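PDB 3QLI: coenzyme A transferase from Yersinia pestis, which probably transfers coenzyme A between acyl-CoA thioesters and short carboxylic acids, such as acetate or 4-hydroxybutyrate. Local coordinates for residues I169-R174 and G189-I194; H146-M151 and G155-G160; I227-V232 and K254-L259. One frame throughout, in Å; residues are numbered along the deposited sequence.

Interaction 1. Residues I169-R174 and G189-I194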
ATOM      1  N   ILE A 169      17.128  13.847   9.146  1.00 12.87           N
ATOM      2  CA  ILE A 169      16.954  14.270  10.533  1.00 13.04           C
ATOM      3  C   ILE A 169      18.234  14.904  11.074  1.00 14.36           C
ATOM      4  O   ILE A 169      18.167  15.748  11.965  1.00 15.21           O
ATOM      5  CB  ILE A 169      16.492  13.125  11.446  1.00 12.59           C
ATOM      6  CG1 ILE A 169      15.195  12.519  10.902  1.00 13.54           C
ATOM      7  CG2 ILE A 169      16.292  13.639  12.887  1.00 13.90           C
ATOM      8  CD1 ILE A 169      14.116  13.573  10.595  1.00 15.75           C
ATOM      9  N   ALA A 170      19.389  14.509  10.533  1.00 13.07           N
ATOM     10  CA  ALA A 170      20.665  15.140  10.911  1.00 14.57           C
ATOM     11  C   ALA A 170      20.614  16.633  10.627  1.00 16.15           C
ATOM     12  O   ALA A 170      21.225  17.442  11.337  1.00 16.71           O
ATOM     13  CB  ALA A 170      21.840  14.493  10.169  1.00 16.03           C
ATOM     14  N   ARG A 171      19.870  16.988   9.587  1.00 13.38           N
ATOM     15  CA  ARG A 171      19.721  18.374   9.167  1.00 14.42           C
ATOM     16  C   ARG A 171      18.495  19.036   9.794  1.00 17.44           C
ATOM     17  O   ARG A 171      18.544  20.209  10.162  1.00 20.85           O
ATOM     18  CB  ARG A 171      19.666  18.465   7.634  1.00 19.29           C
ATOM     19  CG  ARG A 171      20.966  17.972   6.983  1.00 17.18           C
ATOM     20  CD  ARG A 171      20.828  17.684   5.514  1.00 24.75           C
ATOM     21  NE  ARG A 171      22.142  17.585   4.878  1.00 31.33           N
ATOM     22  CZ  ARG A 171      22.896  16.485   4.842  1.00 30.54           C
ATOM     23  NH1 ARG A 171      22.484  15.348   5.418  1.00 18.88           N
ATOM     24  NH2 ARG A 171      24.073  16.527   4.222  1.00 24.63           N
ATOM     25  N   SER A 172      17.407  18.292   9.951  1.00 16.02           N
ATOM     26  CA  SER A 172      16.194  18.887  10.517  1.00 16.30           C
ATOM     27  C   SER A 172      16.176  18.948  12.053  1.00 17.77           C
ATOM     28  O   SER A 172      15.521  19.807  12.612  1.00 18.04           O
ATOM     29  CB  SER A 172      14.931  18.197   9.998  1.00 19.98           C
ATOM     30  OG  SER A 172      14.773  18.457   8.606  1.00 25.67           O
ATOM     31  N   ALA A 173      16.880  18.048  12.733  1.00 15.18           N
ATOM     32  CA  ALA A 173      16.891  18.090  14.204  1.00 16.36           C
ATOM     33  C   ALA A 173      17.451  19.423  14.672  1.00 17.35           C
ATOM     34  O   ALA A 173      18.307  20.020  14.013  1.00 14.72           O
ATOM     35  CB  ALA A 173      17.710  16.939  14.777  1.00 12.71           C
ATOM     36  N   ARG A 174      16.976  19.906  15.813  1.00 13.16           N
ATOM     37  CA  ARG A 174      17.437  21.200  16.292  1.00 13.33           C
ATOM     38  C   ARG A 174      18.891  21.180  16.776  1.00 16.00           C
ATOM     39  O   ARG A 174      19.576  22.213  16.755  1.00 15.26           O
ATOM     40  CB  ARG A 174      16.451  21.752  17.333  1.00 16.86           C
ATOM     41  CG  ARG A 174      15.124  22.113  16.660  1.00 18.01           C
ATOM     42  CD  ARG A 174      14.079  22.631  17.631  1.00 18.47           C
ATOM     43  NE  ARG A 174      13.201  21.573  18.126  1.00 19.63           N
ATOM     44  CZ  ARG A 174      12.140  21.120  17.471  1.00 21.66           C
ATOM     45  NH1 ARG A 174      11.837  21.613  16.281  1.00 23.80           N
ATOM     46  NH2 ARG A 174      11.387  20.167  18.006  1.00 21.23           N
ATOM     47  N   GLY A 189      27.038   9.135  -1.069  1.00 16.49           N
ATOM     48  CA  GLY A 189      25.600   9.038  -1.228  1.00 17.42           C
ATOM     49  C   GLY A 189      24.907  10.376  -1.212  1.00 18.41           C
ATOM     50  O   GLY A 189      25.532  11.413  -0.979  1.00 15.55           O
ATOM     51  N   GLU A 190      23.603  10.350  -1.452  1.00 14.94           N
ATOM     52  CA  GLU A 190      22.824  11.576  -1.455  1.00 16.91           C
ATOM     53  C   GLU A 190      22.634  12.039  -0.026  1.00 18.64           C
ATOM     54  O   GLU A 190      22.004  11.331   0.775  1.00 14.62           O
ATOM     55  CB  GLU A 190      21.461  11.362  -2.106  1.00 17.52           C
ATOM     56  CG  GLU A 190      20.561  12.587  -1.965  1.00 13.12           C
ATOM     57  CD  GLU A 190      19.190  12.405  -2.583  1.00 22.33           C
ATOM     58  OE1 GLU A 190      18.813  11.259  -2.932  1.00 20.14           O
ATOM     59  OE2 GLU A 190      18.485  13.426  -2.720  1.00 24.86           O
ATOM     60  N   ALA A 191      23.195  13.212   0.280  1.00 16.29           N
ATOM     61  CA  ALA A 191      23.135  13.796   1.618  1.00 16.04           C
ATOM     62  C   ALA A 191      23.817  12.902   2.654  1.00 15.68           C
ATOM     63  O   ALA A 191      23.562  13.018   3.863  1.00 16.39           O
ATOM     64  CB  ALA A 191      21.677  14.089   2.014  1.00 17.37           C
ATOM     65  N   ALA A 192      24.693  12.016   2.190  1.00 12.97           N
ATOM     66  CA  ALA A 192      25.412  11.121   3.103  1.00 14.27           C
ATOM     67  C   ALA A 192      26.527  11.861   3.831  1.00 15.53           C
ATOM     68  O   ALA A 192      26.917  11.475   4.923  1.00 15.29           O
ATOM     69  CB  ALA A 192      25.979   9.920   2.363  1.00 13.27           C
ATOM     70  N   ALA A 193      27.040  12.915   3.207  1.00 16.35           N
ATOM     71  CA  ALA A 193      28.112  13.713   3.794  1.00 17.96           C
ATOM     72  C   ALA A 193      27.555  14.947   4.504  1.00 19.17           C
ATOM     73  O   ALA A 193      26.716  15.662   3.954  1.00 19.43           O
ATOM     74  CB  ALA A 193      29.105  14.129   2.706  1.00 20.06           C
ATOM     75  N   ILE A 194      28.005  15.198   5.727  1.00 17.15           N
ATOM     76  CA  ILE A 194      27.522  16.366   6.463  1.00 17.59           C
ATOM     77  C   ILE A 194      28.687  17.246   6.860  1.00 17.11           C
ATOM     78  O   ILE A 194      29.639  16.762   7.473  1.00 16.87           O
ATOM     79  CB  ILE A 194      26.820  15.980   7.781  1.00 23.69           C
ATOM     80  CG1 ILE A 194      25.984  14.707   7.625  1.00 27.73           C
ATOM     81  CG2 ILE A 194      26.009  17.177   8.322  1.00 23.32           C
ATOM     82  CD1 ILE A 194      24.817  14.854   6.704  1.00 29.87           C
TER

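Interaction 2. Residues H146-M151 and G155-G160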
ATOM      1  N   HIS A 146      24.251  10.212  15.832  1.00 10.80           N
ATOM      2  CA  HIS A 146      24.602   9.231  14.793  1.00 12.78           C
ATOM      3  C   HIS A 146      26.133   9.070  14.796  1.00 12.11           C
ATOM      4  O   HIS A 146      26.864  10.060  14.937  1.00 12.58           O
ATOM      5  CB  HIS A 146      24.109   9.763  13.434  1.00 11.76           C
ATOM      6  CG  HIS A 146      23.962   8.728  12.350  1.00 15.78           C
ATOM      7  ND1 HIS A 146      25.038   8.156  11.697  1.00 13.20           N
ATOM      8  CD2 HIS A 146      22.856   8.241  11.737  1.00 12.31           C
ATOM      9  CE1 HIS A 146      24.596   7.328  10.761  1.00 13.97           C
ATOM     10  NE2 HIS A 146      23.274   7.358  10.766  1.00 14.64           N
ATOM     11  N   THR A 147      26.608   7.835  14.665  1.00 12.13           N
ATOM     12  CA  THR A 147      28.043   7.560  14.460  1.00 13.39           C
ATOM     13  C   THR A 147      28.448   7.944  13.029  1.00 13.99           C
ATOM     14  O   THR A 147      27.705   7.678  12.074  1.00 14.91           O
ATOM     15  CB  THR A 147      28.332   6.061  14.697  1.00 14.49           C
ATOM     16  OG1 THR A 147      27.930   5.707  16.033  1.00 16.26           O
ATOM     17  CG2 THR A 147      29.818   5.707  14.466  1.00 12.46           C
ATOM     18  N   VAL A 148      29.601   8.591  12.881  1.00 11.73           N
ATOM     19  CA  VAL A 148      30.041   9.064  11.567  1.00 11.14           C
ATOM     20  C   VAL A 148      31.489   8.695  11.345  1.00 14.06           C
ATOM     21  O   VAL A 148      32.205   8.388  12.288  1.00 14.70           O
ATOM     22  CB  VAL A 148      29.903  10.587  11.417  1.00 14.21           C
ATOM     23  CG1 VAL A 148      28.432  11.013  11.580  1.00 12.03           C
ATOM     24  CG2 VAL A 148      30.814  11.313  12.404  1.00 12.67           C
ATOM     25  N   SER A 149      31.915   8.710  10.088  1.00 14.20           N
ATOM     26  CA  SER A 149      33.314   8.496   9.774  1.00 13.19           C
ATOM     27  C   SER A 149      34.070   9.758  10.161  1.00 16.41           C
ATOM     28  O   SER A 149      33.459  10.802  10.414  1.00 16.47           O
ATOM     29  CB  SER A 149      33.479   8.217   8.276  1.00 17.08           C
ATOM     30  OG  SER A 149      33.012   9.328   7.529  1.00 19.99           O
ATOM     31  N   PRO A 150      35.405   9.670  10.227  1.00 17.39           N
ATOM     32  CA  PRO A 150      36.215  10.839  10.583  1.00 17.89           C
ATOM     33  C   PRO A 150      36.028  11.986   9.590  1.00 18.62           C
ATOM     34  O   PRO A 150      35.775  11.747   8.407  1.00 18.61           O
ATOM     35  CB  PRO A 150      37.651  10.295  10.518  1.00 19.54           C
ATOM     36  CG  PRO A 150      37.508   8.843  10.818  1.00 20.21           C
ATOM     37  CD  PRO A 150      36.216   8.443  10.128  1.00 19.21           C
ATOM     38  N   MET A 151      36.156  13.214  10.073  1.00 16.96           N
ATOM     39  CA  MET A 151      36.050  14.392   9.227  1.00 18.86           C
ATOM     40  C   MET A 151      37.137  14.353   8.156  1.00 21.31           C
ATOM     41  O   MET A 151      38.281  14.033   8.458  1.00 21.85           O
ATOM     42  CB  MET A 151      36.205  15.659  10.067  1.00 19.37           C
ATOM     43  CG  MET A 151      35.924  16.923   9.281  1.00 19.57           C
ATOM     44  SD  MET A 151      36.117  18.441  10.209  1.00 21.24           S
ATOM     45  CE  MET A 151      37.906  18.538  10.294  1.00 22.09           C
ATOM     46  N   GLY A 155      36.098  19.130   5.632  1.00 17.95           N
ATOM     47  CA  GLY A 155      35.187  19.395   6.741  1.00 17.01           C
ATOM     48  C   GLY A 155      33.944  18.517   6.813  1.00 17.12           C
ATOM     49  O   GLY A 155      33.043  18.790   7.604  1.00 17.68           O
ATOM     50  N   TYR A 156      33.892  17.457   6.010  1.00 15.88           N
ATOM     51  CA  TYR A 156      32.716  16.582   5.970  1.00 16.21           C
ATOM     52  C   TYR A 156      32.904  15.288   6.739  1.00 16.74           C
ATOM     53  O   TYR A 156      33.969  14.668   6.682  1.00 16.57           O
ATOM     54  CB  TYR A 156      32.351  16.230   4.518  1.00 14.87           C
ATOM     55  CG  TYR A 156      31.813  17.406   3.730  1.00 16.84           C
ATOM     56  CD1 TYR A 156      30.440  17.631   3.634  1.00 18.15           C
ATOM     57  CD2 TYR A 156      32.676  18.296   3.092  1.00 18.16           C
ATOM     58  CE1 TYR A 156      29.943  18.720   2.919  1.00 19.26           C
ATOM     59  CE2 TYR A 156      32.187  19.380   2.371  1.00 16.40           C
ATOM     60  CZ  TYR A 156      30.824  19.588   2.297  1.00 16.07           C
ATOM     61  OH  TYR A 156      30.333  20.663   1.594  1.00 23.31           O
ATOM     62  N   PHE A 157      31.846  14.890   7.443  1.00 14.21           N
ATOM     63  CA  PHE A 157      31.732  13.558   8.027  1.00 16.54           C
ATOM     64  C   PHE A 157      30.786  12.752   7.151  1.00 20.16           C
ATOM     65  O   PHE A 157      29.911  13.319   6.501  1.00 22.97           O
ATOM     66  CB  PHE A 157      31.084  13.641   9.413  1.00 14.61           C
ATOM     67  CG  PHE A 157      31.791  14.541  10.372  1.00 15.98           C
ATOM     68  CD1 PHE A 157      32.747  14.035  11.237  1.00 18.09           C
ATOM     69  CD2 PHE A 157      31.465  15.891  10.447  1.00 16.32           C
ATOM     70  CE1 PHE A 157      33.386  14.857  12.153  1.00 15.46           C
ATOM     71  CE2 PHE A 157      32.107  16.720  11.353  1.00 17.93           C
ATOM     72  CZ  PHE A 157      33.073  16.195  12.214  1.00 17.74           C
ATOM     73  N   SER A 158      30.916  11.434   7.156  1.00 15.32           N
ATOM     74  CA  SER A 158      29.949  10.607   6.449  1.00 15.13           C
ATOM     75  C   SER A 158      29.058   9.837   7.418  1.00 13.84           C
ATOM     76  O   SER A 158      29.537   9.312   8.426  1.00 14.07           O
ATOM     77  CB  SER A 158      30.685   9.605   5.543  1.00 17.42           C
ATOM     78  OG  SER A 158      29.791   8.664   4.990  1.00 19.85           O
ATOM     79  N   LEU A 159      27.768   9.735   7.087  1.00 13.17           N
ATOM     80  CA  LEU A 159      26.853   8.837   7.798  1.00 13.84           C
ATOM     81  C   LEU A 159      27.162   7.339   7.577  1.00 14.40           C
ATOM     82  O   LEU A 159      26.584   6.465   8.240  1.00 15.79           O
ATOM     83  CB  LEU A 159      25.408   9.124   7.376  1.00 12.58           C
ATOM     84  CG  LEU A 159      24.891  10.519   7.740  1.00 12.80           C
ATOM     85  CD1 LEU A 159      23.480  10.680   7.203  1.00 17.48           C
ATOM     86  CD2 LEU A 159      24.926  10.727   9.250  1.00 14.68           C
ATOM     87  N   GLY A 160      28.050   7.032   6.641  1.00 14.61           N
ATOM     88  CA  GLY A 160      28.537   5.667   6.509  1.00 13.83           C
ATOM     89  C   GLY A 160      27.466   4.634   6.201  1.00 14.26           C
ATOM     90  O   GLY A 160      26.867   4.659   5.123  1.00 14.97           O
TER

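Interaction 3. Residues I227-V232 and K254-L259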
ATOM      1  N   ILE A 227      15.128 -22.159  -6.543  1.00 14.64           N
ATOM      2  CA  ILE A 227      13.869 -21.750  -7.161  1.00 15.25           C
ATOM      3  C   ILE A 227      13.886 -20.227  -7.362  1.00 16.49           C
ATOM      4  O   ILE A 227      13.506 -19.705  -8.408  1.00 18.03           O
ATOM      5  CB  ILE A 227      12.678 -22.144  -6.290  1.00 17.01           C
ATOM      6  CG1 ILE A 227      12.603 -23.668  -6.152  1.00 17.07           C
ATOM      7  CG2 ILE A 227      11.375 -21.576  -6.863  1.00 15.20           C
ATOM      8  CD1 ILE A 227      11.823 -24.103  -4.922  1.00 16.60           C
ATOM      9  N   ILE A 228      14.334 -19.517  -6.344  1.00 16.37           N
ATOM     10  CA  ILE A 228      14.434 -18.060  -6.436  1.00 18.31           C
ATOM     11  C   ILE A 228      15.394 -17.666  -7.544  1.00 17.53           C
ATOM     12  O   ILE A 228      15.070 -16.837  -8.396  1.00 17.79           O
ATOM     13  CB  ILE A 228      14.902 -17.448  -5.104  1.00 16.50           C
ATOM     14  CG1 ILE A 228      13.817 -17.638  -4.045  1.00 14.94           C
ATOM     15  CG2 ILE A 228      15.259 -15.956  -5.282  1.00 16.31           C
ATOM     16  CD1 ILE A 228      14.187 -17.116  -2.679  1.00 18.98           C
ATOM     17  N   ALA A 229      16.577 -18.278  -7.554  1.00 19.20           N
ATOM     18  CA  ALA A 229      17.569 -17.927  -8.570  1.00 20.23           C
ATOM     19  C   ALA A 229      17.039 -18.156  -9.988  1.00 20.07           C
ATOM     20  O   ALA A 229      17.381 -17.418 -10.906  1.00 19.16           O
ATOM     21  CB  ALA A 229      18.881 -18.690  -8.348  1.00 20.73           C
ATOM     22  N   ASP A 230      16.211 -19.177 -10.170  1.00 18.26           N
ATOM     23  CA  ASP A 230      15.632 -19.432 -11.485  1.00 19.62           C
ATOM     24  C   ASP A 230      14.731 -18.283 -11.944  1.00 22.00           C
ATOM     25  O   ASP A 230      14.493 -18.112 -13.138  1.00 18.55           O
ATOM     26  CB  ASP A 230      14.832 -20.735 -11.491  1.00 21.21           C
ATOM     27  CG  ASP A 230      15.713 -21.975 -11.520  1.00 27.61           C
ATOM     28  OD1 ASP A 230      16.943 -21.846 -11.719  1.00 25.92           O
ATOM     29  OD2 ASP A 230      15.156 -23.086 -11.351  1.00 27.02           O
ATOM     30  N   LEU A 231      14.229 -17.503 -10.988  1.00 22.18           N
ATOM     31  CA  LEU A 231      13.331 -16.387 -11.282  1.00 21.96           C
ATOM     32  C   LEU A 231      14.081 -15.066 -11.470  1.00 22.53           C
ATOM     33  O   LEU A 231      13.465 -14.027 -11.705  1.00 23.15           O
ATOM     34  CB  LEU A 231      12.287 -16.227 -10.162  1.00 19.94           C
ATOM     35  CG  LEU A 231      11.299 -17.380  -9.977  1.00 21.63           C
ATOM     36  CD1 LEU A 231      10.545 -17.255  -8.661  1.00 20.74           C
ATOM     37  CD2 LEU A 231      10.332 -17.438 -11.147  1.00 25.45           C
ATOM     38  N   VAL A 232      15.405 -15.109 -11.351  1.00 20.71           N
ATOM     39  CA  VAL A 232      16.246 -13.936 -11.581  1.00 19.31           C
ATOM     40  C   VAL A 232      16.918 -14.008 -12.950  1.00 25.23           C
ATOM     41  O   VAL A 232      17.757 -14.881 -13.190  1.00 24.45           O
ATOM     42  CB  VAL A 232      17.344 -13.828 -10.508  1.00 17.81           C
ATOM     43  CG1 VAL A 232      18.142 -12.560 -10.701  1.00 18.35           C
ATOM     44  CG2 VAL A 232      16.724 -13.859  -9.109  1.00 15.38           C
ATOM     45  N   LYS A 254      26.151 -16.105  -8.519  1.00 20.42           N
ATOM     46  CA  LYS A 254      27.518 -15.758  -8.885  1.00 27.21           C
ATOM     47  C   LYS A 254      27.801 -15.963 -10.380  1.00 29.22           C
ATOM     48  O   LYS A 254      28.782 -15.439 -10.912  1.00 28.72           O
ATOM     49  CB  LYS A 254      28.538 -16.506  -8.024  1.00 29.65           C
ATOM     50  CG  LYS A 254      28.518 -18.016  -8.170  1.00 33.52           C
ATOM     51  CD  LYS A 254      29.765 -18.620  -7.531  1.00 36.43           C
ATOM     52  CE  LYS A 254      29.485 -19.997  -6.964  1.00 41.73           C
ATOM     53  NZ  LYS A 254      28.685 -19.915  -5.709  1.00 45.46           N
ATOM     54  N   ASP A 255      26.924 -16.701 -11.058  1.00 28.95           N
ATOM     55  CA  ASP A 255      27.098 -16.992 -12.480  1.00 32.14           C
ATOM     56  C   ASP A 255      26.423 -15.967 -13.397  1.00 35.66           C
ATOM     57  O   ASP A 255      26.574 -16.034 -14.619  1.00 36.64           O
ATOM     58  CB  ASP A 255      26.574 -18.398 -12.801  1.00 35.92           C
ATOM     59  CG  ASP A 255      27.287 -19.484 -12.005  1.00 43.17           C
ATOM     60  OD1 ASP A 255      28.538 -19.440 -11.918  1.00 44.78           O
ATOM     61  OD2 ASP A 255      26.595 -20.374 -11.453  1.00 44.68           O
ATOM     62  N   ARG A 256      25.691 -15.019 -12.815  1.00 26.07           N
ATOM     63  CA  ARG A 256      24.964 -14.030 -13.605  1.00 29.92           C
ATOM     64  C   ARG A 256      25.872 -12.892 -14.070  1.00 25.51           C
ATOM     65  O   ARG A 256      26.998 -12.743 -13.600  1.00 27.36           O
ATOM     66  CB  ARG A 256      23.792 -13.444 -12.803  1.00 25.72           C
ATOM     67  CG  ARG A 256      22.748 -14.453 -12.364  1.00 25.08           C
ATOM     68  CD  ARG A 256      21.855 -14.911 -13.523  1.00 33.94           C
ATOM     69  NE  ARG A 256      20.740 -15.716 -13.022  1.00 33.37           N
ATOM     70  CZ  ARG A 256      20.849 -17.003 -12.711  1.00 35.98           C
ATOM     71  NH1 ARG A 256      22.017 -17.614 -12.866  1.00 39.75           N
ATOM     72  NH2 ARG A 256      19.805 -17.679 -12.245  1.00 29.46           N
ATOM     73  N   ASN A 257      25.374 -12.087 -15.001  1.00 22.99           N
ATOM     74  CA  ASN A 257      26.103 -10.902 -15.416  1.00 26.46           C
ATOM     75  C   ASN A 257      25.206  -9.664 -15.498  1.00 22.70           C
ATOM     76  O   ASN A 257      23.996  -9.766 -15.688  1.00 23.55           O
ATOM     77  CB  ASN A 257      26.804 -11.132 -16.754  1.00 32.53           C
ATOM     78  CG  ASN A 257      25.830 -11.327 -17.890  1.00 36.67           C
ATOM     79  OD1 ASN A 257      25.130 -10.393 -18.293  1.00 41.47           O
ATOM     80  ND2 ASN A 257      25.783 -12.547 -18.427  1.00 46.03           N
ATOM     81  N   ASP A 258      25.828  -8.502 -15.344  1.00 20.35           N
ATOM     82  CA  ASP A 258      25.154  -7.215 -15.457  1.00 22.69           C
ATOM     83  C   ASP A 258      23.951  -7.046 -14.532  1.00 16.32           C
ATOM     84  O   ASP A 258      22.993  -6.354 -14.868  1.00 17.43           O
ATOM     85  CB  ASP A 258      24.775  -6.934 -16.909  1.00 24.35           C
ATOM     86  CG  ASP A 258      25.969  -6.487 -17.742  1.00 34.28           C
ATOM     87  OD1 ASP A 258      26.738  -5.599 -17.284  1.00 26.84           O
ATOM     88  OD2 ASP A 258      26.140  -7.036 -18.850  1.00 34.97           O
ATOM     89  N   LEU A 259      24.003  -7.667 -13.362  1.00 17.16           N
ATOM     90  CA  LEU A 259      22.970  -7.397 -12.361  1.00 15.71           C
ATOM     91  C   LEU A 259      23.100  -5.972 -11.830  1.00 19.83           C
ATOM     92  O   LEU A 259      24.172  -5.348 -11.905  1.00 15.35           O
ATOM     93  CB  LEU A 259      23.051  -8.389 -11.205  1.00 14.67           C
ATOM     94  CG  LEU A 259      22.884  -9.860 -11.587  1.00 15.19           C
ATOM     95  CD1 LEU A 259      22.847 -10.753 -10.346  1.00 19.13           C
ATOM     96  CD2 LEU A 259      21.617 -10.042 -12.401  1.00 22.43           C
TER

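Interaction 1. Residues I169-R174 and G189-I194
Arg171, near the C-terminal end of helix 166-172, reaches across to Ala191 and Ala193, joining a helix that flanks the parallel sheet of the N-terminal α/β domain to a type II beta turn and the strand that follows it. The contact has two unlike sides. The buried side is carried by apolar groups: Ala170 CB points toward the strand, and Ala170 and Ile194 both pack on Phe176 of strand 175-180, so that the helix, the sheet and strand 193-195 share one piece of core. The outer side is looser and polar. Here Arg171 lies exposed, its chain extended from CG to NE (chi2 164°), which carries the guanidinium away from the helix and over the turn. The place of NH1 is less sure in the model, but as built it donates to Ala191 O at 3.0 Å and to Ser167 O of its own helix; the bond to Ala191 is bent (136° at the hydrogen). Ala191 is the third residue of the turn and has positive phi. Its CB covers one face of the guanidinium, 3.7 Å from NH1 and displaced toward the rim of the group. The turn itself closes through a weak bond from Ala192 N to Gly189 O at 3.3 Å. At the other terminal nitrogen the geometry is poorer still: Arg171 NH2 makes a weak hydrogen bond of 2.8 Å to Ala193 O, which lies at the guanidinium edge and in its plane.

Interaction 2. Residues H146-M151 and G155-G160
A strand-loop-strand connection at the C-terminal end of central strand 143-148, in the parallel sheet of the N-terminal α/β domain, is pinned together by Ser149 and Ser158. The chain leaves the sheet, turns through a short loop and returns as strand 156-158, which pairs with strand 193-195 instead; the local axes of strands 146-148 and 156-158 lie at 112° to each other. Ser149 grips Ser158 at both backbone polar atoms. Its N donates to Ser158 O at 3.0 Å, nearly straight (160°) and in the carbonyl plane. Its OG sits between the backbone N and the carbonyl carbon (chi1 61°), a rotation that turns the hydroxyl oxygen to Ser158 N, from which it accepts at 3.0 Å. Ser149 O, by contrast, is buried without a polar partner and faces the in-plane edge of the Phe157 ring. That ring packs against the chain from Val148 to Met151: Val148 CG2 approaches obliquely to 3.5 Å from Phe157 CD1, while Met151 CB lies over one face, making a CH-pi contact 4.0 Å from the centroid. Met151 SD adds an oblique Met-aromatic contact, and Tyr22 of helix 18-25 touches both residues. At the other end Leu159 crosses His146 at about a right angle, its CD2 over the imidazole face at 3.7 Å from the centroid. The His146 side chain is about 11 Å from that of Glu76, a coenzyme A-binding residue. The rotation of the imidazole is fixed by His146 ND1, which donates to Thr147 O at 2.7 Å from above the carbonyl plane. Leu159 itself is the middle residue of an ST turn, in which Gly160 N donates to Ser158 OG at 2.9 Å.

Interaction 3. Residues I227-V232 and K254-L259
A bend at the second torsion of Arg256 (chi2 -74°), followed by an extended third one, swings its guanidinium from the loop 254-259 to the end of helix 220-230, where Ala229 and Val232 offer backbone oxygens. The first torsion places CG opposite the carbonyl carbon, and CB already points toward the helix. Two nitrogens of the group share the work. NE donates to Val232 O at 3.1 Å and is the straighter bond, with 159° at the hydrogen; the acceptor is close to the guanidinium plane, although the donor is tilted from the plane of the carbonyl. NH2 donates to Ala229 O at 2.8 Å with a more bent geometry of 135°. Here too the oxygen lies at the edge of the guanidinium and in its plane, but NH2 stands well above the plane of the Ala229 carbonyl. The opposite face of that carbonyl is approached by Val232 N, which donates to Ala229 O at 3.1 Å, so the one oxygen is held by two donors. Two bonds from different nitrogens restrain the guanidinium against rotation. The partial negative charge at the helix C-terminus, where Ala229 O lies, would probably favour its positive charge. Asp230 OD1, at 5.1 Å from Arg256 NH2, is too distant for a salt bridge but may add some electrostatic attraction. On the side of the core, buried Ala229 packs on Val252 of helix 244-252 and Val232 on Val333 of strand 332-337, while Arg256 also touches Asp234. The contact thus joins two consecutive helix-to-strand connections of the second α/β domain: Arg256 comes from the return loop of the beta-alpha-beta crossover that links parallel strands 237-240 and 260-261 through helix 244-252.

How the interactions relate
Interactions 1 and 2 are neighbours, with centres 10 Å apart, and both belong to the N-terminal family region. Interaction 2 closes before interaction 1 opens along the chain, and strand 156-158 leads on to helix 166-172. The two meet in the small antiparallel sheet, where Ile194 N lies 2.8 Å from Phe157 O and Ala192 O 2.9 Å from Leu159 N, both probable hydrogen bonds; the two contacts therefore share backbone pairing. Interaction 3 comes last in the sequence and stands about 35 Å from either centre, beside the mixed sheet that includes strands 237-240 and 332-337. The three contacts thus sample both α/β halves of the chain.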